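PDB 2W5V: alkaline phosphatase from Antarctic bacterium, which probably hydrolyses phosphate monoesters as an alkaline phosphatase, using two zinc ions and one magnesium ion. Local coordinates for residues T33-V37 with I367-W373; I50-F56 with I271-N275; I123-A129 with D162-G168; G292-I297 with P349-F354. The protein carries 1 engineered substitution. All blocks are in the same frame, centred on the assembly; numbering follows the deposited sequence.

Contact 1: T33-V37 with I367-W373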
loop_
_atom_site.group_PDB
_atom_site.type_symbol
_atom_site.label_atom_id
_atom_site.label_comp_id
_atom_site.label_asym_id
_atom_site.label_seq_id
_atom_site.Cartn_x
_atom_site.Cartn_y
_atom_site.Cartn_z
ATOM N N THR B 33 24.995 -9.053 -3.927
ATOM C CA THR B 33 24.456 -9.860 -5.012
ATOM C C THR B 33 23.868 -11.170 -4.492
ATOM O O THR B 33 24.586 -11.986 -3.920
ATOM C CB THR B 33 25.558 -10.165 -6.034
ATOM O OG1 THR B 33 26.081 -8.929 -6.535
ATOM C CG2 THR B 33 25.010 -10.991 -7.198
ATOM N N PRO B 34 22.556 -11.375 -4.684
ATOM C CA PRO B 34 21.948 -12.631 -4.227
ATOM C C PRO B 34 22.354 -13.786 -5.125
ATOM O O PRO B 34 22.434 -13.608 -6.341
ATOM C CB PRO B 34 20.443 -12.393 -4.401
ATOM C CG PRO B 34 20.296 -11.117 -5.176
ATOM C CD PRO B 34 21.642 -10.569 -5.507
ATOM N N LYS B 35 22.596 -14.949 -4.536
ATOM C CA LYS B 35 22.835 -16.161 -5.312
ATOM C C LYS B 35 21.511 -16.774 -5.753
ATOM O O LYS B 35 21.365 -17.228 -6.893
ATOM C CB LYS B 35 23.619 -17.164 -4.471
ATOM C CG LYS B 35 23.737 -18.562 -5.081
ATOM C CD LYS B 35 24.577 -19.471 -4.182
ATOM C CE LYS B 35 24.796 -20.839 -4.805
ATOM N NZ LYS B 35 25.817 -21.636 -4.069
ATOM N N ASN B 36 20.544 -16.770 -4.841
ATOM C CA ASN B 36 19.226 -17.350 -5.070
ATOM C C ASN B 36 18.129 -16.295 -5.039
ATOM O O ASN B 36 18.271 -15.256 -4.397
ATOM C CB ASN B 36 18.918 -18.383 -3.986
ATOM C CG ASN B 36 20.050 -19.363 -3.771
ATOM O OD1 ASN B 36 20.466 -20.053 -4.695
ATOM N ND2 ASN B 36 20.541 -19.444 -2.537
ATOM N N VAL B 37 17.019 -16.585 -5.708
ATOM C CA VAL B 37 15.865 -15.700 -5.698
ATOM C C VAL B 37 14.589 -16.518 -5.491
ATOM O O VAL B 37 14.383 -17.541 -6.145
ATOM C CB VAL B 37 15.736 -14.939 -7.020
ATOM C CG1 VAL B 37 14.498 -14.053 -6.992
ATOM C CG2 VAL B 37 16.977 -14.108 -7.281
ATOM N N ILE B 367 15.254 -7.977 -10.959
ATOM C CA ILE B 367 15.809 -9.289 -10.606
ATOM C C ILE B 367 17.055 -9.556 -11.442
ATOM O O ILE B 367 18.082 -9.989 -10.932
ATOM C CB ILE B 367 14.808 -10.426 -10.818
ATOM C CG1 ILE B 367 13.691 -10.355 -9.775
ATOM C CG2 ILE B 367 15.513 -11.773 -10.734
ATOM C CD1 ILE B 367 12.499 -11.261 -10.104
ATOM N N LEU B 368 16.958 -9.274 -12.734
ATOM C CA LEU B 368 18.104 -9.422 -13.622
ATOM C C LEU B 368 19.276 -8.548 -13.133
ATOM O O LEU B 368 20.417 -9.009 -13.034
ATOM C CB LEU B 368 17.682 -9.067 -15.053
ATOM C CG LEU B 368 18.521 -9.528 -16.232
ATOM C CD1 LEU B 368 18.957 -10.976 -16.051
ATOM C CD2 LEU B 368 17.722 -9.354 -17.520
ATOM N N LYS B 369 18.983 -7.296 -12.784
ATOM C CA LYS B 369 20.020 -6.373 -12.336
ATOM C C LYS B 369 20.771 -6.847 -11.084
ATOM O O LYS B 369 21.998 -6.831 -11.052
ATOM C CB LYS B 369 19.441 -4.975 -12.094
ATOM C CG LYS B 369 20.465 -3.994 -11.563
ATOM C CD LYS B 369 19.858 -2.632 -11.279
ATOM C CE LYS B 369 20.894 -1.703 -10.651
ATOM N NZ LYS B 369 20.353 -0.330 -10.438
ATOM N N VAL B 370 20.044 -7.258 -10.051
ATOM C CA VAL B 370 20.703 -7.611 -8.796
ATOM C C VAL B 370 21.442 -8.953 -8.843
ATOM O O VAL B 370 22.460 -9.117 -8.181
ATOM C CB VAL B 370 19.739 -7.549 -7.578
ATOM C CG1 VAL B 370 19.085 -6.175 -7.510
ATOM C CG2 VAL B 370 18.688 -8.642 -7.655
ATOM N N THR B 371 20.941 -9.902 -9.629
ATOM C CA THR B 371 21.586 -11.212 -9.732
ATOM C C THR B 371 22.802 -11.170 -10.649
ATOM O O THR B 371 23.668 -12.032 -10.565
ATOM C CB THR B 371 20.664 -12.270 -10.329
ATOM O OG1 THR B 371 20.297 -11.877 -11.660
ATOM C CG2 THR B 371 19.420 -12.471 -9.453
ATOM N N LYS B 372 22.839 -10.185 -11.541
ATOM C CA LYS B 372 23.928 -10.057 -12.519
ATOM C C LYS B 372 24.015 -11.233 -13.495
ATOM O O LYS B 372 25.061 -11.484 -14.105
ATOM C CB LYS B 372 25.262 -9.784 -11.804
ATOM C CG LYS B 372 25.125 -8.588 -10.844
ATOM C CD LYS B 372 26.409 -8.193 -10.137
ATOM C CE LYS B 372 26.133 -6.997 -9.225
ATOM N NZ LYS B 372 27.356 -6.495 -8.542
ATOM N N TRP B 373 22.901 -11.938 -13.670
ATOM C CA TRP B 373 22.845 -13.006 -14.663
ATOM C C TRP B 373 23.035 -12.449 -16.077
ATOM O O TRP B 373 22.649 -11.310 -16.356
ATOM C CB TRP B 373 21.507 -13.748 -14.579
ATOM C CG TRP B 373 21.320 -14.500 -13.302
ATOM C CD1 TRP B 373 22.303 -14.972 -12.476
ATOM C CD2 TRP B 373 20.077 -14.902 -12.717
ATOM N NE1 TRP B 373 21.747 -15.630 -11.409
ATOM C CE2 TRP B 373 20.381 -15.602 -11.532
ATOM C CE3 TRP B 373 18.739 -14.741 -13.080
ATOM C CZ2 TRP B 373 19.390 -16.130 -10.699
ATOM C CZ3 TRP B 373 17.754 -15.267 -12.248
ATOM C CH2 TRP B 373 18.088 -15.953 -11.073
HETATM O O HOH W 1 28.470 -9.269 -7.858
HETATM O O HOH W 2 23.788 -14.130 -8.522
HETATM O O HOH W 3 22.989 -16.670 -9.041
#
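This is a mostly apolar contact, bridged by water, between the chain entering strand 36-42 and the last turn of the C-terminal helix 362-371. It lies at the N-terminal end of strand 36-42, an inner strand of the large central sheet, away from the metal sites. V37, on the strand, points into the contact. Its CG2 meets T371 CG2 at 3.7 Å, the two side chains crossing at about a right angle, and I367 CG2 and the W373 ring lie a little farther off. P34 covers the helix end nearby. Its CG touches V370 CG2 at 3.9 Å, and its CD sits by the V370 carbonyl oxygen. T33 turns its methyl CG2 to the same carbonyl, while its OG1 lies beside the end of the extended K372 chain.

No direct hydrogen bond across the contact is clear, but three waters join the segments. One links T33 OG1 to K372 NZ. A second donates to P34 O at 2.6 Å and to T371 O at 2.9 Å. A third donates to K35 O and accepts from W373 NE1, which it meets at the ring edge. The W373 ring is further placed by T371. With chi1 61°, T371 OG1 stands between its own backbone N and carbonyl carbon, where it accepts from W373 N at 3.3 Å and lies over one face of the indole, toward the rim.

Helix 114-120 also touches W373, and strand 294-299 touches P34. K372 leaves helical angles with positive phi within the ST turn that closes helix 362-371, which packs on a sheet of the alkaline phosphatase alpha/beta fold.

Contact 2: I50-F56 with I271-N275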
loop_
_atom_site.group_PDB
_atom_site.type_symbol
_atom_site.label_atom_id
_atom_site.label_comp_id
_atom_site.label_asym_id
_atom_site.label_seq_id
_atom_site.Cartn_x
_atom_site.Cartn_y
_atom_site.Cartn_z
ATOM N N ILE B 50 -3.767 -7.846 2.152
ATOM C CA ILE B 50 -2.594 -8.049 2.991
ATOM C C ILE B 50 -2.903 -7.648 4.427
ATOM O O ILE B 50 -2.528 -8.340 5.376
ATOM C CB ILE B 50 -1.388 -7.215 2.477
ATOM C CG1 ILE B 50 -0.888 -7.753 1.123
ATOM C CG2 ILE B 50 -0.268 -7.187 3.506
ATOM C CD1 ILE B 50 0.004 -6.754 0.381
ATOM N N SER B 51 -3.595 -6.524 4.580
ATOM C CA SER B 51 -3.937 -6.013 5.905
ATOM C C SER B 51 -4.774 -6.984 6.749
ATOM O O SER B 51 -4.683 -6.989 7.983
ATOM C CB SER B 51 -4.670 -4.684 5.772
ATOM O OG SER B 51 -3.808 -3.714 5.214
ATOM N N SER B 52 -5.578 -7.818 6.096
ATOM C CA SER B 52 -6.429 -8.742 6.840
ATOM C C SER B 52 -5.620 -9.687 7.729
ATOM O O SER B 52 -6.107 -10.114 8.768
ATOM C CB SER B 52 -7.379 -9.521 5.908
ATOM O OG SER B 52 -6.683 -10.450 5.098
ATOM N N THR B 53 -4.386 -10.004 7.339
ATOM C CA THR B 53 -3.554 -10.886 8.161
ATOM C C THR B 53 -3.200 -10.259 9.509
ATOM O O THR B 53 -2.807 -10.962 10.440
ATOM C CB THR B 53 -2.252 -11.316 7.446
ATOM O OG1 THR B 53 -1.393 -10.178 7.255
ATOM C CG2 THR B 53 -2.561 -11.930 6.092
ATOM N N PHE B 54 -3.335 -8.937 9.611
ATOM C CA PHE B 54 -3.043 -8.227 10.853
ATOM C C PHE B 54 -4.239 -8.234 11.797
ATOM O O PHE B 54 -4.131 -7.783 12.940
ATOM C CB PHE B 54 -2.609 -6.779 10.572
ATOM C CG PHE B 54 -1.235 -6.668 9.964
ATOM C CD1 PHE B 54 -1.028 -6.958 8.629
ATOM C CD2 PHE B 54 -0.149 -6.291 10.736
ATOM C CE1 PHE B 54 0.238 -6.869 8.068
ATOM C CE2 PHE B 54 1.119 -6.202 10.177
ATOM C CZ PHE B 54 1.308 -6.488 8.846
ATOM N N TYR B 55 -5.374 -8.742 11.320
ATOM C CA TYR B 55 -6.602 -8.764 12.122
ATOM C C TYR B 55 -7.244 -10.139 12.227
ATOM O O TYR B 55 -7.965 -10.430 13.191
ATOM C CB TYR B 55 -7.628 -7.787 11.548
ATOM C CG TYR B 55 -7.199 -6.343 11.638
ATOM C CD1 TYR B 55 -6.490 -5.751 10.604
ATOM C CD2 TYR B 55 -7.489 -5.576 12.761
ATOM C CE1 TYR B 55 -6.086 -4.438 10.668
ATOM C CE2 TYR B 55 -7.082 -4.246 12.841
ATOM C CZ TYR B 55 -6.377 -3.686 11.786
ATOM O OH TYR B 55 -5.960 -2.374 11.833
ATOM N N PHE B 56 -7.008 -10.981 11.229
ATOM C CA PHE B 56 -7.698 -12.266 11.158
ATOM C C PHE B 56 -6.755 -13.462 11.170
ATOM O O PHE B 56 -7.140 -14.565 10.803
ATOM C CB PHE B 56 -8.601 -12.310 9.924
ATOM C CG PHE B 56 -9.729 -11.329 9.980
ATOM C CD1 PHE B 56 -9.649 -10.121 9.321
ATOM C CD2 PHE B 56 -10.870 -11.614 10.715
ATOM C CE1 PHE B 56 -10.688 -9.214 9.376
ATOM C CE2 PHE B 56 -11.909 -10.710 10.774
ATOM C CZ PHE B 56 -11.817 -9.506 10.104
ATOM N N ILE B 271 -9.582 -14.671 3.170
ATOM C CA ILE B 271 -8.762 -14.575 4.370
ATOM C C ILE B 271 -7.948 -15.842 4.646
ATOM O O ILE B 271 -6.752 -15.769 4.949
ATOM C CB ILE B 271 -9.617 -14.209 5.597
ATOM C CG1 ILE B 271 -10.068 -12.752 5.492
ATOM C CG2 ILE B 271 -8.826 -14.412 6.874
ATOM C CD1 ILE B 271 -11.089 -12.354 6.533
ATOM N N SER B 272 -8.581 -17.004 4.535
ATOM C CA SER B 272 -7.870 -18.250 4.798
ATOM C C SER B 272 -6.767 -18.469 3.761
ATOM O O SER B 272 -5.699 -19.002 4.081
ATOM C CB SER B 272 -8.825 -19.454 4.858
ATOM O OG SER B 272 -9.583 -19.586 3.671
ATOM N N GLU B 273 -7.013 -18.052 2.522
ATOM C CA GLU B 273 -6.013 -18.253 1.476
ATOM C C GLU B 273 -4.801 -17.336 1.681
ATOM O O GLU B 273 -3.659 -17.758 1.502
ATOM C CB GLU B 273 -6.614 -18.067 0.079
ATOM C CG GLU B 273 -7.713 -19.084 -0.297
ATOM C CD GLU B 273 -7.227 -20.536 -0.324
ATOM O OE1 GLU B 273 -6.103 -20.789 -0.802
ATOM O OE2 GLU B 273 -7.978 -21.433 0.119
ATOM N N ILE B 274 -5.032 -16.087 2.060
ATOM C CA ILE B 274 -3.893 -15.190 2.233
ATOM C C ILE B 274 -3.149 -15.489 3.535
ATOM O O ILE B 274 -1.943 -15.284 3.621
ATOM C CB ILE B 274 -4.253 -13.696 2.104
ATOM C CG1 ILE B 274 -2.967 -12.866 1.988
ATOM C CG2 ILE B 274 -5.092 -13.240 3.272
ATOM C CD1 ILE B 274 -3.193 -11.414 1.638
ATOM N N ASN B 275 -3.864 -15.987 4.540
ATOM C CA ASN B 275 -3.204 -16.467 5.750
ATOM C C ASN B 275 -2.219 -17.597 5.431
ATOM O O ASN B 275 -1.117 -17.646 5.984
ATOM C CB ASN B 275 -4.225 -16.923 6.798
ATOM C CG ASN B 275 -4.796 -15.760 7.604
ATOM O OD1 ASN B 275 -4.360 -14.616 7.464
ATOM N ND2 ASN B 275 -5.772 -16.054 8.456
#
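The F56 ring carries I271 CD1 over one face, 4.0 Å from the ring centroid and 20° off its normal, a CH-pi contact offset toward the rim. I271 CG2 adds a contact to F56 CB at 3.7 Å. A second flat group in the contact is the N275 amide, which has F56 O close to its plane on the ND2 side and T53 CG2 beside OD1. Segment 50-56, which continues from helix 47-52, lies here against the long helix 267-291 of the alpha/beta fold.

I274 lies between helix 267-291 and residues I50, S52 and T53. Its CG1 is anti to the backbone N (chi1 -168°), which takes CD1 to I50 N and CA. The CG2 branch meets S52 OG at 3.7 Å and T53 CG2 at 4.0 Å. S52 OG itself bonds to Q49 O. T53 OG1 bonds back to I50 O, which also accepts from T53 N.

S51, F54 and Y55 of 50-56 reach the second subunit, and S268 near I271 binds a magnesium ion. N275 OD1 is buried here with no partner in the model, whereas N275 ND2 donates to F56 O at 3.1 Å from above the carbonyl plane.

Contact 3: I123-A129 with D162-G168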
loop_
_atom_site.group_PDB
_atom_site.type_symbol
_atom_site.label_atom_id
_atom_site.label_comp_id
_atom_site.label_asym_id
_atom_site.label_seq_id
_atom_site.Cartn_x
_atom_site.Cartn_y
_atom_site.Cartn_z
ATOM N N ILE B 123 21.295 -21.894 -13.463
ATOM C CA ILE B 123 20.443 -21.772 -12.276
ATOM C C ILE B 123 19.313 -22.807 -12.322
ATOM O O ILE B 123 18.621 -22.927 -13.338
ATOM C CB ILE B 123 19.810 -20.369 -12.205
ATOM C CG1 ILE B 123 20.866 -19.276 -12.413
ATOM C CG2 ILE B 123 19.060 -20.169 -10.889
ATOM C CD1 ILE B 123 21.916 -19.226 -11.330
ATOM N N LYS B 124 19.119 -23.553 -11.237
ATOM C CA LYS B 124 17.983 -24.479 -11.137
ATOM C C LYS B 124 16.660 -23.717 -10.890
ATOM O O LYS B 124 16.629 -22.749 -10.133
ATOM C CB LYS B 124 18.231 -25.501 -10.022
ATOM C CG LYS B 124 19.319 -26.533 -10.336
ATOM C CD LYS B 124 18.791 -27.620 -11.267
ATOM C CE LYS B 124 19.852 -28.665 -11.579
ATOM N NZ LYS B 124 21.000 -28.075 -12.316
ATOM N N THR B 125 15.572 -24.151 -11.523
ATOM C CA THR B 125 14.330 -23.374 -11.492
ATOM C C THR B 125 13.120 -24.184 -11.032
ATOM O O THR B 125 13.016 -25.381 -11.300
ATOM C CB THR B 125 14.019 -22.777 -12.880
ATOM O OG1 THR B 125 13.946 -23.832 -13.850
ATOM C CG2 THR B 125 15.101 -21.791 -13.296
ATOM N N GLY B 126 12.200 -23.528 -10.336
ATOM C CA GLY B 126 11.002 -24.202 -9.879
ATOM C C GLY B 126 9.773 -23.311 -9.834
ATOM O O GLY B 126 9.872 -22.091 -9.673
ATOM N N VAL B 127 8.606 -23.934 -9.958
ATOM C CA VAL B 127 7.340 -23.221 -9.935
ATOM C C VAL B 127 6.311 -23.983 -9.100
ATOM O O VAL B 127 6.060 -25.171 -9.335
ATOM C CB VAL B 127 6.815 -23.016 -11.357
ATOM C CG1 VAL B 127 5.398 -22.504 -11.331
ATOM C CG2 VAL B 127 7.723 -22.052 -12.112
ATOM N N VAL B 128 5.728 -23.302 -8.120
ATOM C CA VAL B 128 4.719 -23.896 -7.247
ATOM C C VAL B 128 3.449 -23.054 -7.304
ATOM O O VAL B 128 3.531 -21.821 -7.394
ATOM C CB VAL B 128 5.232 -23.979 -5.787
ATOM C CG1 VAL B 128 4.117 -24.398 -4.845
ATOM C CG2 VAL B 128 6.409 -24.939 -5.697
ATOM N N ALA B 129 2.282 -23.703 -7.263
ATOM C CA ALA B 129 1.005 -22.991 -7.346
ATOM C C ALA B 129 -0.131 -23.778 -6.695
ATOM O O ALA B 129 -0.083 -25.001 -6.660
ATOM C CB ALA B 129 0.664 -22.710 -8.795
ATOM N N ASP B 162 12.488 -25.388 -19.316
ATOM C CA ASP B 162 13.749 -25.615 -18.619
ATOM C C ASP B 162 13.536 -25.933 -17.135
ATOM O O ASP B 162 14.493 -26.203 -16.409
ATOM C CB ASP B 162 14.651 -24.385 -18.768
ATOM C CG ASP B 162 15.076 -24.141 -20.209
ATOM O OD1 ASP B 162 15.683 -25.060 -20.809
ATOM O OD2 ASP B 162 14.811 -23.030 -20.733
ATOM N N LEU B 163 12.281 -25.904 -16.694
ATOM C CA LEU B 163 11.948 -26.144 -15.291
ATOM C C LEU B 163 12.563 -27.430 -14.754
ATOM O O LEU B 163 12.563 -28.461 -15.433
ATOM C CB LEU B 163 10.436 -26.207 -15.106
ATOM C CG LEU B 163 9.708 -24.878 -14.992
ATOM C CD1 LEU B 163 8.241 -25.140 -14.699
ATOM C CD2 LEU B 163 10.350 -24.040 -13.899
ATOM N N ASP B 164 13.068 -27.367 -13.528
ATOM C CA ASP B 164 13.639 -28.530 -12.865
ATOM C C ASP B 164 12.674 -29.103 -11.836
ATOM O O ASP B 164 12.770 -30.273 -11.465
ATOM C CB ASP B 164 14.939 -28.135 -12.172
ATOM C CG ASP B 164 15.975 -27.597 -13.150
ATOM O OD1 ASP B 164 16.529 -28.390 -13.953
ATOM O OD2 ASP B 164 16.236 -26.377 -13.111
ATOM N N PHE B 165 11.745 -28.268 -11.377
ATOM C CA PHE B 165 10.810 -28.653 -10.323
ATOM C C PHE B 165 9.466 -27.950 -10.512
ATOM O O PHE B 165 9.424 -26.776 -10.867
ATOM C CB PHE B 165 11.399 -28.263 -8.961
ATOM C CG PHE B 165 10.546 -28.654 -7.777
ATOM C CD1 PHE B 165 10.821 -29.808 -7.057
ATOM C CD2 PHE B 165 9.489 -27.853 -7.370
ATOM C CE1 PHE B 165 10.047 -30.162 -5.954
ATOM C CE2 PHE B 165 8.707 -28.202 -6.268
ATOM C CZ PHE B 165 8.987 -29.354 -5.560
ATOM N N PHE B 166 8.368 -28.653 -10.259
ATOM C CA PHE B 166 7.082 -27.962 -10.151
ATOM C C PHE B 166 6.124 -28.728 -9.258
ATOM O O PHE B 166 6.280 -29.933 -9.051
ATOM C CB PHE B 166 6.461 -27.680 -11.532
ATOM C CG PHE B 166 5.985 -28.916 -12.260
ATOM C CD1 PHE B 166 4.725 -29.445 -12.010
ATOM C CD2 PHE B 166 6.792 -29.536 -13.201
ATOM C CE1 PHE B 166 4.282 -30.581 -12.681
ATOM C CE2 PHE B 166 6.357 -30.667 -13.875
ATOM C CZ PHE B 166 5.097 -31.189 -13.615
ATOM N N ALA B 167 5.140 -28.016 -8.720
ATOM C CA ALA B 167 4.111 -28.630 -7.892
ATOM C C ALA B 167 2.835 -27.816 -7.989
ATOM O O ALA B 167 2.848 -26.597 -7.794
ATOM C CB ALA B 167 4.574 -28.716 -6.447
ATOM N N GLY B 168 1.734 -28.488 -8.305
ATOM C CA GLY B 168 0.449 -27.822 -8.395
ATOM C C GLY B 168 -0.657 -28.788 -8.747
ATOM O O GLY B 168 -0.475 -30.003 -8.659
HETATM O O HOH W 4 16.901 -24.339 -14.924
#
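V127 of strand 124-129 packs against L163, just ahead of strand 165-169, its parallel neighbour in the central alpha/beta sheet. V127 CG2 meets L163 CD2 at 3.7 Å, the side chains crossing at about a right angle. L163 CD2 also fills the hollow beside T125, 3.6 Å from T125 OG1. F166 leaves the sheet on the V127 face. Its CB rests near V127 O, but its ring leads away to meet F192.

The other face has a different relief. G126 has no side chain, and F165, its bridge partner, stands beside it. The F165 ring then reaches along to V128. V128 CG2 lies at the ring edge, near its plane, 4.0 Å from F165 CE2. A167, a small residue, lies next to V128 on this face. Helix 230-242 covers V128 and F165, while helix 114-120 lies on T125.

Strands 124-129 and 165-168 run parallel within 1°, their axes 4.6 Å apart at closest approach. V127 N donates to F165 O, A167 N to V127 O and A129 N to A167 O. The last strand residue, A129, touches E254, a ligand of the bound magnesium ion.

Near K124, the bent lysine chain lies across the D164 carboxylate, with K124 CD 3.4 Å from D164 OD2. D164 OD1 forms a salt bridge with R209. A water lies between I123 O and D164 OD2. T125 O accepts from D164 N, and T125 N donates to D164 OD2 at 2.8 Å, with an N-H...O angle of 160°, on the lone pair facing away from OD1.

Contact 4: G292-I297 with P349-F354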
loop_
_atom_site.group_PDB
_atom_site.type_symbol
_atom_site.label_atom_id
_atom_site.label_comp_id
_atom_site.label_asym_id
_atom_site.label_seq_id
_atom_site.Cartn_x
_atom_site.Cartn_y
_atom_site.Cartn_z
ATOM N N GLY B 292 21.475 -16.587 3.991
ATOM C CA GLY B 292 22.209 -15.339 3.863
ATOM C C GLY B 292 22.541 -14.903 2.441
ATOM O O GLY B 292 23.061 -13.806 2.236
ATOM N N ASN B 293 22.232 -15.756 1.466
ATOM C CA ASN B 293 22.555 -15.499 0.062
ATOM C C ASN B 293 21.314 -15.510 -0.812
ATOM O O ASN B 293 21.404 -15.701 -2.028
ATOM C CB ASN B 293 23.524 -16.559 -0.471
ATOM C CG ASN B 293 24.888 -16.486 0.179
ATOM O OD1 ASN B 293 25.474 -15.410 0.293
ATOM N ND2 ASN B 293 25.405 -17.637 0.604
ATOM N N THR B 294 20.153 -15.316 -0.194
ATOM C CA THR B 294 18.884 -15.468 -0.901
ATOM C C THR B 294 18.026 -14.210 -0.832
ATOM O O THR B 294 17.796 -13.649 0.248
ATOM C CB THR B 294 18.072 -16.650 -0.324
ATOM O OG1 THR B 294 18.832 -17.858 -0.452
ATOM C CG2 THR B 294 16.738 -16.809 -1.048
ATOM N N LEU B 295 17.552 -13.780 -1.993
ATOM C CA LEU B 295 16.645 -12.645 -2.088
ATOM C C LEU B 295 15.209 -13.148 -2.152
ATOM O O LEU B 295 14.870 -13.976 -2.994
ATOM C CB LEU B 295 16.964 -11.824 -3.337
ATOM C CG LEU B 295 15.916 -10.798 -3.765
ATOM C CD1 LEU B 295 15.903 -9.600 -2.806
ATOM C CD2 LEU B 295 16.154 -10.348 -5.202
ATOM N N VAL B 296 14.371 -12.656 -1.256
ATOM C CA VAL B 296 12.962 -13.014 -1.263
ATOM C C VAL B 296 12.142 -11.799 -1.655
ATOM O O VAL B 296 12.236 -10.748 -1.021
ATOM C CB VAL B 296 12.498 -13.487 0.118
ATOM C CG1 VAL B 296 11.018 -13.819 0.084
ATOM C CG2 VAL B 296 13.320 -14.690 0.589
ATOM N N ILE B 297 11.342 -11.952 -2.706
ATOM C CA ILE B 297 10.470 -10.890 -3.182
ATOM C C ILE B 297 9.026 -11.348 -3.074
ATOM O O ILE B 297 8.685 -12.449 -3.505
ATOM C CB ILE B 297 10.742 -10.553 -4.660
ATOM C CG1 ILE B 297 12.204 -10.138 -4.854
ATOM C CG2 ILE B 297 9.792 -9.455 -5.135
ATOM C CD1 ILE B 297 12.698 -10.366 -6.273
ATOM N N PRO B 349 19.955 -9.926 0.061
ATOM C CA PRO B 349 20.919 -9.238 -0.806
ATOM C C PRO B 349 20.234 -8.658 -2.031
ATOM O O PRO B 349 19.559 -9.394 -2.748
ATOM C CB PRO B 349 21.871 -10.359 -1.237
ATOM C CG PRO B 349 21.762 -11.389 -0.190
ATOM C CD PRO B 349 20.359 -11.312 0.358
ATOM N N GLY B 350 20.400 -7.359 -2.261
ATOM C CA GLY B 350 19.792 -6.696 -3.401
ATOM C C GLY B 350 18.381 -6.181 -3.161
ATOM O O GLY B 350 17.783 -5.550 -4.039
ATOM N N SER B 351 17.838 -6.437 -1.978
ATOM C CA SER B 351 16.433 -6.105 -1.723
ATOM C C SER B 351 16.154 -4.597 -1.830
ATOM O O SER B 351 15.027 -4.189 -2.117
ATOM C CB SER B 351 15.969 -6.658 -0.364
ATOM O OG SER B 351 16.748 -6.138 0.703
ATOM N N GLU B 352 17.178 -3.774 -1.624
ATOM C CA GLU B 352 17.007 -2.320 -1.678
ATOM C C GLU B 352 16.634 -1.848 -3.092
ATOM O O GLU B 352 16.075 -0.775 -3.268
ATOM C CB GLU B 352 18.277 -1.597 -1.215
ATOM C CG GLU B 352 18.659 -1.813 0.251
ATOM C CD GLU B 352 19.280 -3.185 0.539
ATOM O OE1 GLU B 352 19.569 -3.959 -0.410
ATOM O OE2 GLU B 352 19.484 -3.485 1.735
ATOM N N GLU B 353 16.965 -2.650 -4.097
ATOM C CA GLU B 353 16.647 -2.295 -5.475
ATOM C C GLU B 353 15.140 -2.183 -5.709
ATOM O O GLU B 353 14.697 -1.527 -6.658
ATOM C CB GLU B 353 17.247 -3.327 -6.437
ATOM C CG GLU B 353 17.044 -2.990 -7.905
ATOM C CD GLU B 353 17.714 -1.683 -8.303
ATOM O OE1 GLU B 353 18.815 -1.397 -7.785
ATOM O OE2 GLU B 353 17.141 -0.945 -9.137
ATOM N N PHE B 354 14.350 -2.799 -4.834
ATOM C CA PHE B 354 12.912 -2.904 -5.078
ATOM C C PHE B 354 12.046 -1.837 -4.396
ATOM O O PHE B 354 10.818 -1.955 -4.397
ATOM C CB PHE B 354 12.420 -4.311 -4.717
ATOM C CG PHE B 354 13.030 -5.380 -5.569
ATOM C CD1 PHE B 354 14.309 -5.851 -5.302
ATOM C CD2 PHE B 354 12.355 -5.873 -6.677
ATOM C CE1 PHE B 354 14.892 -6.820 -6.104
ATOM C CE2 PHE B 354 12.935 -6.839 -7.489
ATOM C CZ PHE B 354 14.206 -7.305 -7.206
#
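Apolar contacts carry this interface, in which F354 and P349 lie against strand 294-299 and the chain entering it. I297 CD1 reaches the F354 ring at CZ, 3.5 Å away, and I297 CG1 lies over one ring face, offset toward the rim. The two side chains cross at about a right angle. L295 CD2 comes to the ring obliquely, 3.9 Å from F354 CE1. With CG anti to its N (chi1 166°), the L295 side chain reaches the 349-354 turn. CD2 goes to F354, while L295 CD1 goes to the backbone and CB of S351, 3.7 Å from S351 CA.

Contacts between side chains and carbonyls form a second group. The P349 ring sits against the chain entering the strand, with CD 3.5 Å from T294 O and CG 3.7 Å from G292 O. In return, P349 O lies 3.6 Å from L295 CB. There is no hydrogen bond between the two segments.

Backbone bonds shape the 349-354 side on its own. E353 N donates to G350 O and F354 N to S351 O, giving a short 3-10 turn. G350 precedes it with positive phi, at angles that call for glycine. S351 OG turns back to G348 O.

The turn links strand 342-347 to strand 356-359. Helix 362-371 packs on L295, I297 and F354, whereas helix 267-291 packs on T294 and V296.

Contact 1 spans nearly the whole chain: it starts at 33-37 and closes when 367-373 returns to the start of strand 36-42. All three other contacts fall within this span. Contact 2 opens next, at 50-56, and closes at 271-275 on helix 267-291. Contact 3, between 123-129 and 162-168, opens and closes inside it. Contact 4 follows in series, from 292-297 to 349-354. No two contacts cross along the chain. Contacts 1 and 4 touch through neighbouring strands 36-42 and 294-299. Contact 3 lies farther along the same sheet and meets contact 1 where W373 packs on I123. Contact 2 touches none of the others; contact 3 comes nearest, about 9 Å away between nearest atoms.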